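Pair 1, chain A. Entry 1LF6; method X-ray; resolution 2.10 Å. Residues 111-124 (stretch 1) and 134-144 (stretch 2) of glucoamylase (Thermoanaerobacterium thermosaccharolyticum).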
# COMPACT_ATOMS: atom_id res chain seq x y z
N ASN A 111 -1.77 24.15 -1.48
CA ASN A 111 -3.16 24.16 -1.05
C ASN A 111 -3.73 25.56 -1.17
O ASN A 111 -3.27 26.49 -0.51
CB ASN A 111 -3.27 23.66 0.39
CG ASN A 111 -2.69 22.27 0.57
OD1 ASN A 111 -2.63 21.49 -0.37
ND2 ASN A 111 -2.27 21.96 1.79
N THR A 112 -4.74 25.70 -2.04
CA THR A 112 -5.37 26.99 -2.27
C THR A 112 -6.77 27.05 -1.68
O THR A 112 -7.67 26.31 -2.09
CB THR A 112 -5.47 27.29 -3.78
OG1 THR A 112 -4.16 27.28 -4.36
CG2 THR A 112 -6.10 28.65 -4.02
N ASP A 113 -6.94 27.95 -0.71
CA ASP A 113 -8.22 28.15 -0.04
C ASP A 113 -9.36 28.19 -1.05
O ASP A 113 -9.27 28.89 -2.06
CB ASP A 113 -8.17 29.47 0.75
CG ASP A 113 -9.50 29.81 1.40
OD1 ASP A 113 -10.20 28.89 1.87
OD2 ASP A 113 -9.84 31.02 1.45
N LYS A 114 -10.41 27.43 -0.79
CA LYS A 114 -11.56 27.39 -1.69
C LYS A 114 -12.19 28.77 -1.84
O LYS A 114 -12.85 29.06 -2.84
CB LYS A 114 -12.62 26.41 -1.17
CG LYS A 114 -12.20 24.95 -1.22
CD LYS A 114 -13.32 24.05 -0.69
CE LYS A 114 -12.93 22.59 -0.74
NZ LYS A 114 -13.99 21.73 -0.14
N LYS A 115 -11.99 29.63 -0.85
CA LYS A 115 -12.53 30.98 -0.89
C LYS A 115 -11.49 31.98 -1.38
O LYS A 115 -11.71 33.19 -1.36
CB LYS A 115 -13.06 31.36 0.50
CG LYS A 115 -14.22 30.48 0.94
CD LYS A 115 -14.63 30.77 2.38
CE LYS A 115 -15.78 29.87 2.80
NZ LYS A 115 -16.16 30.09 4.23
N GLY A 116 -10.35 31.45 -1.83
CA GLY A 116 -9.28 32.27 -2.35
C GLY A 116 -8.72 33.35 -1.44
O GLY A 116 -8.39 34.44 -1.90
N ARG A 117 -8.60 33.05 -0.15
CA ARG A 117 -8.08 34.01 0.80
C ARG A 117 -6.61 33.74 1.11
O ARG A 117 -5.84 34.67 1.34
CB ARG A 117 -8.91 33.98 2.08
CG ARG A 117 -10.38 34.32 1.86
CD ARG A 117 -11.23 34.04 3.08
NE ARG A 117 -11.07 32.66 3.54
CZ ARG A 117 -11.94 32.03 4.33
NH1 ARG A 117 -13.04 32.63 4.74
NH2 ARG A 117 -11.69 30.78 4.71
N TYR A 118 -6.23 32.47 1.11
CA TYR A 118 -4.85 32.10 1.40
C TYR A 118 -4.34 30.97 0.52
O TYR A 118 -5.08 30.39 -0.27
CB TYR A 118 -4.72 31.68 2.87
CG TYR A 118 -5.48 30.42 3.20
CD1 TYR A 118 -6.82 30.48 3.61
CD2 TYR A 118 -4.89 29.17 3.07
CE1 TYR A 118 -7.54 29.31 3.87
CE2 TYR A 118 -5.60 28.00 3.32
CZ TYR A 118 -6.92 28.08 3.72
OH TYR A 118 -7.63 26.92 3.95
N ARG A 119 -3.05 30.67 0.68
CA ARG A 119 -2.40 29.60 -0.06
C ARG A 119 -1.23 29.11 0.77
O ARG A 119 -0.44 29.90 1.28
CB ARG A 119 -1.87 30.13 -1.40
CG ARG A 119 -1.17 29.07 -2.25
CD ARG A 119 -0.31 29.72 -3.31
NE ARG A 119 -1.11 30.48 -4.27
CZ ARG A 119 -0.65 31.48 -5.00
NH1 ARG A 119 -1.45 32.11 -5.84
NH2 ARG A 119 0.62 31.87 -4.86
N ILE A 120 -1.13 27.79 0.93
CA ILE A 120 -0.05 27.21 1.70
C ILE A 120 0.74 26.26 0.80
O ILE A 120 0.16 25.39 0.15
CB ILE A 120 -0.58 26.43 2.93
CG1 ILE A 120 -1.36 27.37 3.85
CG2 ILE A 120 0.58 25.80 3.69
CD1 ILE A 120 -1.91 26.70 5.10
N THR A 121 2.05 26.44 0.76
CA THR A 121 2.90 25.59 -0.07
C THR A 121 3.82 24.78 0.83
O THR A 121 4.43 25.32 1.76
CB THR A 121 3.74 26.43 -1.05
OG1 THR A 121 2.85 27.20 -1.88
CG2 THR A 121 4.61 25.54 -1.93
N LYS A 122 3.93 23.48 0.56
CA LYS A 122 4.76 22.61 1.39
C LYS A 122 5.81 21.81 0.61
O LYS A 122 5.63 21.50 -0.56
CB LYS A 122 3.88 21.63 2.17
CG LYS A 122 2.73 22.27 2.94
CD LYS A 122 1.80 21.21 3.52
CE LYS A 122 0.68 21.82 4.33
NZ LYS A 122 -0.25 20.78 4.88
N ASP A 123 6.89 21.49 1.30
CA ASP A 123 7.99 20.69 0.76
C ASP A 123 8.16 19.62 1.82
O ASP A 123 8.53 19.93 2.96
CB ASP A 123 9.26 21.53 0.65
CG ASP A 123 9.28 22.39 -0.60
OD1 ASP A 123 8.19 22.76 -1.07
OD2 ASP A 123 10.39 22.71 -1.10
N ILE A 124 7.89 18.37 1.45
CA ILE A 124 7.98 17.27 2.41
C ILE A 124 8.90 16.13 2.00
O ILE A 124 8.86 15.66 0.86
CB ILE A 124 6.56 16.70 2.67
CG1 ILE A 124 5.64 17.84 3.14
CG2 ILE A 124 6.62 15.59 3.72
CD1 ILE A 124 4.18 17.46 3.18
N ILE A 134 10.55 16.12 7.63
CA ILE A 134 10.68 17.55 7.42
C ILE A 134 9.59 18.12 6.53
O ILE A 134 9.20 17.51 5.54
CB ILE A 134 12.04 17.88 6.77
CG1 ILE A 134 13.17 17.31 7.63
CG2 ILE A 134 12.19 19.38 6.59
CD1 ILE A 134 14.50 17.22 6.93
N MET A 135 9.09 19.30 6.90
CA MET A 135 8.07 19.98 6.11
C MET A 135 8.34 21.47 6.09
O MET A 135 8.17 22.15 7.11
CB MET A 135 6.66 19.75 6.66
CG MET A 135 5.62 20.62 5.95
SD MET A 135 3.95 20.56 6.63
CE MET A 135 4.23 21.26 8.27
N LYS A 136 8.77 21.97 4.95
CA LYS A 136 9.00 23.40 4.82
C LYS A 136 7.66 23.93 4.34
O LYS A 136 7.03 23.34 3.46
CB LYS A 136 10.09 23.70 3.79
CG LYS A 136 10.41 25.19 3.66
CD LYS A 136 11.71 25.40 2.91
CE LYS A 136 12.18 26.84 2.98
NZ LYS A 136 13.50 27.04 2.30
N ALA A 137 7.21 25.04 4.92
CA ALA A 137 5.94 25.61 4.53
C ALA A 137 6.02 27.12 4.48
O ALA A 137 6.84 27.73 5.17
CB ALA A 137 4.85 25.18 5.50
N LYS A 138 5.18 27.72 3.64
CA LYS A 138 5.11 29.16 3.50
C LYS A 138 3.65 29.53 3.34
O LYS A 138 2.90 28.87 2.61
CB LYS A 138 5.91 29.63 2.28
CG LYS A 138 5.33 29.21 0.94
CD LYS A 138 6.05 29.90 -0.22
CE LYS A 138 5.48 29.44 -1.56
NZ LYS A 138 6.15 30.09 -2.73
N PHE A 139 3.24 30.59 4.03
CA PHE A 139 1.86 31.05 3.97
C PHE A 139 1.76 32.30 3.11
O PHE A 139 2.61 33.19 3.21
CB PHE A 139 1.34 31.33 5.38
CG PHE A 139 -0.06 31.86 5.42
CD1 PHE A 139 -0.31 33.23 5.35
CD2 PHE A 139 -1.14 30.99 5.51
CE1 PHE A 139 -1.61 33.72 5.38
CE2 PHE A 139 -2.45 31.47 5.53
CZ PHE A 139 -2.68 32.84 5.46
N GLU A 140 0.74 32.36 2.27
CA GLU A 140 0.53 33.52 1.40
C GLU A 140 -0.88 34.06 1.53
O GLU A 140 -1.85 33.32 1.43
CB GLU A 140 0.76 33.16 -0.07
CG GLU A 140 2.13 32.64 -0.42
CD GLU A 140 2.27 32.43 -1.92
OE1 GLU A 140 2.41 33.44 -2.64
OE2 GLU A 140 2.23 31.27 -2.37
N ALA A 141 -0.99 35.36 1.76
CA ALA A 141 -2.29 36.00 1.87
C ALA A 141 -2.72 36.39 0.46
O ALA A 141 -2.15 37.31 -0.13
CB ALA A 141 -2.21 37.23 2.75
N LEU A 142 -3.71 35.68 -0.09
CA LEU A 142 -4.19 35.97 -1.44
C LEU A 142 -5.00 37.26 -1.45
O LEU A 142 -4.83 38.09 -2.34
CB LEU A 142 -5.03 34.81 -1.97
CG LEU A 142 -4.28 33.50 -2.23
CD1 LEU A 142 -5.21 32.49 -2.88
CD2 LEU A 142 -3.08 33.76 -3.14
N GLU A 143 -5.89 37.42 -0.48
CA GLU A 143 -6.68 38.63 -0.39
C GLU A 143 -6.37 39.29 0.95
O GLU A 143 -6.22 38.61 1.96
CB GLU A 143 -8.18 38.32 -0.51
CG GLU A 143 -8.86 37.91 0.78
CD GLU A 143 -10.36 37.74 0.62
OE1 GLU A 143 -11.06 37.62 1.64
OE2 GLU A 143 -10.83 37.73 -0.54
N GLY A 144 -6.26 40.61 0.95
CA GLY A 144 -5.96 41.32 2.18
C GLY A 144 -4.49 41.23 2.53
O GLY A 144 -3.66 41.00 1.66
O HOH W 1 1.85 29.47 -0.63

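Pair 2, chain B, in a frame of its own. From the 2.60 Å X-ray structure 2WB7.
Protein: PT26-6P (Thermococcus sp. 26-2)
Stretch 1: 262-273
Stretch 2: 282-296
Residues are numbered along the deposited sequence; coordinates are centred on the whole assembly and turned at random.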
# COMPACT_ATOMS: atom_id res chain seq x y z
N ALA B 262 -3.56 -7.56 0.22
CA ALA B 262 -2.44 -8.50 0.22
C ALA B 262 -1.13 -7.84 -0.22
O ALA B 262 -0.48 -8.27 -1.16
CB ALA B 262 -2.76 -9.68 -0.68
N LEU B 263 -0.73 -6.80 0.50
CA LEU B 263 0.42 -6.02 0.07
C LEU B 263 1.73 -6.81 0.10
O LEU B 263 2.66 -6.48 -0.64
CB LEU B 263 0.56 -4.73 0.90
CG LEU B 263 1.61 -3.73 0.40
CD1 LEU B 263 1.28 -3.19 -0.99
CD2 LEU B 263 1.72 -2.59 1.41
N SER B 264 1.80 -7.84 0.94
CA SER B 264 2.99 -8.68 0.98
C SER B 264 3.11 -9.55 -0.27
O SER B 264 4.20 -9.95 -0.65
CB SER B 264 2.94 -9.57 2.22
OG SER B 264 2.98 -8.81 3.41
N ASP B 265 1.98 -9.83 -0.91
CA ASP B 265 1.99 -10.74 -2.06
C ASP B 265 2.34 -10.04 -3.37
O ASP B 265 3.14 -10.55 -4.15
CB ASP B 265 0.63 -11.43 -2.20
CG ASP B 265 0.24 -12.20 -0.95
OD1 ASP B 265 1.14 -12.46 -0.12
OD2 ASP B 265 -0.96 -12.54 -0.81
N PHE B 266 1.74 -8.87 -3.60
CA PHE B 266 2.05 -8.04 -4.76
C PHE B 266 1.78 -6.57 -4.49
O PHE B 266 1.14 -6.23 -3.51
CB PHE B 266 1.30 -8.52 -6.01
CG PHE B 266 -0.19 -8.40 -5.91
CD1 PHE B 266 -0.86 -7.41 -6.59
CD2 PHE B 266 -0.94 -9.29 -5.16
CE1 PHE B 266 -2.25 -7.31 -6.51
CE2 PHE B 266 -2.31 -9.20 -5.09
CZ PHE B 266 -2.97 -8.22 -5.76
N ILE B 267 2.30 -5.71 -5.35
CA ILE B 267 2.19 -4.28 -5.10
C ILE B 267 1.76 -3.52 -6.34
O ILE B 267 1.83 -4.02 -7.47
CB ILE B 267 3.52 -3.68 -4.61
CG1 ILE B 267 4.47 -3.41 -5.78
CG2 ILE B 267 4.19 -4.61 -3.63
CD1 ILE B 267 5.87 -3.02 -5.35
N ILE B 268 1.27 -2.31 -6.13
CA ILE B 268 0.93 -1.43 -7.21
C ILE B 268 1.71 -0.14 -7.04
O ILE B 268 1.67 0.49 -5.97
CB ILE B 268 -0.56 -1.12 -7.23
CG1 ILE B 268 -1.36 -2.39 -7.52
CG2 ILE B 268 -0.87 -0.04 -8.26
CD1 ILE B 268 -2.87 -2.14 -7.64
N ILE B 269 2.46 0.24 -8.08
CA ILE B 269 3.11 1.55 -8.07
C ILE B 269 2.30 2.48 -8.96
O ILE B 269 1.83 2.07 -10.04
CB ILE B 269 4.57 1.47 -8.56
CG1 ILE B 269 5.42 0.72 -7.55
CG2 ILE B 269 5.12 2.87 -8.74
CD1 ILE B 269 5.21 1.17 -6.13
N THR B 270 2.11 3.72 -8.52
CA THR B 270 1.36 4.70 -9.32
C THR B 270 2.27 5.81 -9.79
O THR B 270 2.94 6.46 -8.99
CB THR B 270 0.21 5.37 -8.53
OG1 THR B 270 -0.77 4.39 -8.14
CG2 THR B 270 -0.47 6.39 -9.41
N ALA B 271 2.30 6.04 -11.09
CA ALA B 271 2.87 7.26 -11.61
C ALA B 271 1.73 8.01 -12.30
O ALA B 271 0.91 7.39 -12.98
CB ALA B 271 3.97 6.97 -12.57
N ALA B 272 1.68 9.32 -12.12
CA ALA B 272 0.64 10.11 -12.76
C ALA B 272 1.17 11.50 -13.15
O ALA B 272 2.33 11.80 -12.89
CB ALA B 272 -0.56 10.22 -11.86
N SER B 273 0.32 12.31 -13.79
CA SER B 273 0.62 13.73 -14.01
C SER B 273 0.63 14.41 -12.67
O SER B 273 -0.08 13.98 -11.77
CB SER B 273 -0.46 14.39 -14.85
OG SER B 273 -0.89 13.54 -15.88
N ALA B 282 -5.85 14.29 -16.59
CA ALA B 282 -4.60 13.76 -16.02
C ALA B 282 -4.31 12.32 -16.49
O ALA B 282 -5.23 11.55 -16.74
CB ALA B 282 -4.63 13.84 -14.49
N MSE B 283 -3.03 11.96 -16.61
CA MSE B 283 -2.63 10.60 -16.99
C MSE B 283 -2.24 9.77 -15.77
O MSE B 283 -1.52 10.26 -14.88
CB MSE B 283 -1.39 10.64 -17.89
CG MSE B 283 -1.41 11.59 -19.07
SE MSE B 283 -2.39 10.82 -20.51
CE MSE B 283 -4.11 11.21 -19.80
N TYR B 284 -2.66 8.52 -15.73
CA TYR B 284 -2.18 7.59 -14.71
C TYR B 284 -1.52 6.42 -15.38
O TYR B 284 -1.88 6.06 -16.49
CB TYR B 284 -3.32 7.07 -13.83
CG TYR B 284 -3.94 8.12 -12.93
CD1 TYR B 284 -3.67 8.15 -11.57
CD2 TYR B 284 -4.83 9.07 -13.45
CE1 TYR B 284 -4.24 9.10 -10.76
CE2 TYR B 284 -5.41 10.04 -12.64
CZ TYR B 284 -5.10 10.05 -11.31
OH TYR B 284 -5.68 11.00 -10.50
N LYS B 285 -0.58 5.81 -14.69
CA LYS B 285 0.11 4.63 -15.18
C LYS B 285 0.37 3.76 -13.94
O LYS B 285 1.02 4.20 -12.98
CB LYS B 285 1.43 5.05 -15.83
CG LYS B 285 1.81 4.32 -17.11
CD LYS B 285 3.17 4.84 -17.65
CE LYS B 285 3.40 4.47 -19.11
NZ LYS B 285 3.95 3.07 -19.30
N PHE B 286 -0.17 2.55 -13.92
CA PHE B 286 -0.01 1.69 -12.76
C PHE B 286 0.88 0.49 -13.05
O PHE B 286 0.72 -0.18 -14.07
CB PHE B 286 -1.36 1.19 -12.27
CG PHE B 286 -2.32 2.28 -11.90
CD1 PHE B 286 -3.20 2.80 -12.85
CD2 PHE B 286 -2.38 2.75 -10.60
CE1 PHE B 286 -4.11 3.80 -12.50
CE2 PHE B 286 -3.29 3.75 -10.24
CZ PHE B 286 -4.16 4.28 -11.19
N LEU B 287 1.80 0.21 -12.15
CA LEU B 287 2.63 -0.97 -12.24
C LEU B 287 2.10 -2.02 -11.28
O LEU B 287 1.87 -1.73 -10.10
CB LEU B 287 4.05 -0.60 -11.83
CG LEU B 287 5.10 -1.66 -12.05
CD1 LEU B 287 4.91 -2.27 -13.42
CD2 LEU B 287 6.43 -1.00 -11.97
N ILE B 288 1.89 -3.23 -11.77
CA ILE B 288 1.51 -4.34 -10.90
C ILE B 288 2.65 -5.35 -10.86
O ILE B 288 3.02 -5.88 -11.89
CB ILE B 288 0.22 -5.01 -11.38
CG1 ILE B 288 -0.93 -4.01 -11.44
CG2 ILE B 288 -0.17 -6.15 -10.46
CD1 ILE B 288 -2.24 -4.64 -11.87
N THR B 289 3.21 -5.61 -9.69
CA THR B 289 4.39 -6.48 -9.58
C THR B 289 4.18 -7.56 -8.54
O THR B 289 3.81 -7.25 -7.41
CB THR B 289 5.64 -5.70 -9.09
OG1 THR B 289 5.60 -4.36 -9.57
CG2 THR B 289 6.92 -6.36 -9.56
N PRO B 290 4.42 -8.82 -8.91
CA PRO B 290 4.40 -9.80 -7.84
C PRO B 290 5.54 -9.42 -6.91
O PRO B 290 6.53 -8.84 -7.36
CB PRO B 290 4.70 -11.11 -8.56
CG PRO B 290 5.43 -10.70 -9.81
CD PRO B 290 4.75 -9.42 -10.21
N ASN B 291 5.39 -9.70 -5.62
CA ASN B 291 6.41 -9.33 -4.65
C ASN B 291 7.40 -10.49 -4.46
O ASN B 291 7.07 -11.51 -3.85
CB ASN B 291 5.75 -8.91 -3.33
CG ASN B 291 6.75 -8.79 -2.22
OD1 ASN B 291 7.88 -9.24 -2.35
ND2 ASN B 291 6.33 -8.19 -1.11
N PRO B 292 8.62 -10.31 -5.00
CA PRO B 292 9.55 -11.38 -5.40
C PRO B 292 9.87 -12.38 -4.30
O PRO B 292 10.41 -12.00 -3.26
CB PRO B 292 10.83 -10.61 -5.80
CG PRO B 292 10.40 -9.19 -6.03
CD PRO B 292 9.26 -8.97 -5.07
N GLY B 293 9.55 -13.65 -4.53
CA GLY B 293 9.96 -14.71 -3.60
C GLY B 293 9.56 -14.42 -2.17
O GLY B 293 10.34 -14.61 -1.24
N TYR B 294 8.35 -13.94 -2.00
CA TYR B 294 7.85 -13.72 -0.66
C TYR B 294 7.36 -15.05 -0.13
O TYR B 294 7.26 -15.24 1.07
CB TYR B 294 6.71 -12.72 -0.66
CG TYR B 294 6.02 -12.62 0.67
CD1 TYR B 294 6.66 -12.03 1.75
CD2 TYR B 294 4.75 -13.13 0.85
CE1 TYR B 294 6.03 -11.94 2.98
CE2 TYR B 294 4.12 -13.05 2.07
CZ TYR B 294 4.77 -12.45 3.13
OH TYR B 294 4.16 -12.35 4.35
N PHE B 295 7.07 -15.97 -1.05
CA PHE B 295 6.57 -17.29 -0.68
C PHE B 295 7.67 -18.34 -0.60
O PHE B 295 7.41 -19.49 -0.26
CB PHE B 295 5.52 -17.75 -1.69
CG PHE B 295 4.27 -16.91 -1.69
CD1 PHE B 295 4.09 -15.90 -2.63
CD2 PHE B 295 3.27 -17.14 -0.77
CE1 PHE B 295 2.94 -15.12 -2.63
CE2 PHE B 295 2.11 -16.37 -0.77
CZ PHE B 295 1.95 -15.36 -1.70
N GLN B 296 8.90 -17.96 -0.94
CA GLN B 296 10.07 -18.82 -0.75
C GLN B 296 9.95 -19.49 0.61
O GLN B 296 9.66 -18.81 1.58
CB GLN B 296 11.34 -17.96 -0.75
CG GLN B 296 11.86 -17.60 -2.12
CD GLN B 296 11.93 -18.82 -3.02
OE1 GLN B 296 10.95 -19.17 -3.69
NE2 GLN B 296 13.08 -19.48 -3.03

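What backbone arrangement do the two pairs share? In each, two adjacent antiparallel strands run side by side, with an angle of 162° between their directions in pair 1 and 160° in pair 2, and the central residues superpose with an RMSD of 0.5 Å. The register is also the same. A:Arg119, A:Thr121 and A:Asp123 face A:Glu140, A:Lys138 and A:Lys136 as hydrogen-bonded pairs; the first two match B:Ile267–B:Thr289 and B:Ile269–B:Leu287, and the third matches B:Ala271–B:Lys285. Each of these residue pairs makes two backbone bonds: A:Asp123 N to A:Lys136 O is 2.8 Å, for example, and B:Leu287 N to B:Ile269 O is also 2.8 Å. In pair 1 the bond from A:Arg119 N to A:Glu140 O, at 3.0 Å, is weak.

How do side chains fill the face that carries A:Arg119, A:Thr121 and A:Glu140? Pair 1 uses charge and water. A:Arg119 NH2 forms a salt bridge with A:Glu140 OE2 at 3.0 Å, the carboxylate oxygen lying at the guanidinium edge, while A:Leu142 CD2 covers one face of that group, 3.6 Å from A:Arg119 NH1. Water 1 links the neighbouring position, standing 2.8 Å from A:Thr121 OG1 and 2.5 Å from A:Glu140 OE2, to which it donates. In pair 2 the matching A:Thr121 and A:Lys138 positions hold B:Ile269 and B:Leu287, whose CB atoms meet at 3.9 Å, so hydrocarbon does the packing there. B:Ile267 and B:Thr289 stand at the positions of the salt-bridged residues, and B:Ile267 CG1 lies 4.1 Å from B:Thr289 OG1.

What happens on the opposite face? Both pairs pack it with apolar groups, and A:Tyr118 and B:Phe266, at matched positions, both carry rings, but the ring that meets the matched isoleucine comes from different positions. A:Ile120 and B:Ile268 match closely, both with chi1 m and chi2 t. In pair 1 the isoleucine meets the residue directly across, A:Ile120 CG1 lying 4.0 Å from A:Phe139 CD2; the same ring reaches A:Tyr118, with A:Phe139 CZ 3.5 Å from A:Tyr118 CB. In pair 2 the A:Phe139 position is B:Ile288, and the ring that meets the isoleucine comes from B:Phe286, at the position of A:Ala137. B:Ile268 CG2 approaches B:Phe286 CD2 at 3.9 Å. Farther along, B:Tyr284 stands at the position of A:Met135, and B:Ala272 CB sits over its ring face, 3.7 Å from B:Tyr284 CD1.

How does the contact continue beyond the paired strands? The same backbone bond is found where A:Arg117 matches B:Asp265: A:Leu142 N donates to A:Arg117 O at 2.8 Å, as B:Asn291 N does to B:Asp265 O at 2.8 Å. The surroundings differ. A:Gly116, with positive phi, ends a type I turn, and A:Arg117 NE makes a salt bridge with A:Asp113 OD2 at 2.9 Å. At the A:Gly116 position, B:Ser264 instead packs against an aromatic ring, its CB lying over the face of B:Tyr294, 3.5 Å from B:Tyr294 CZ.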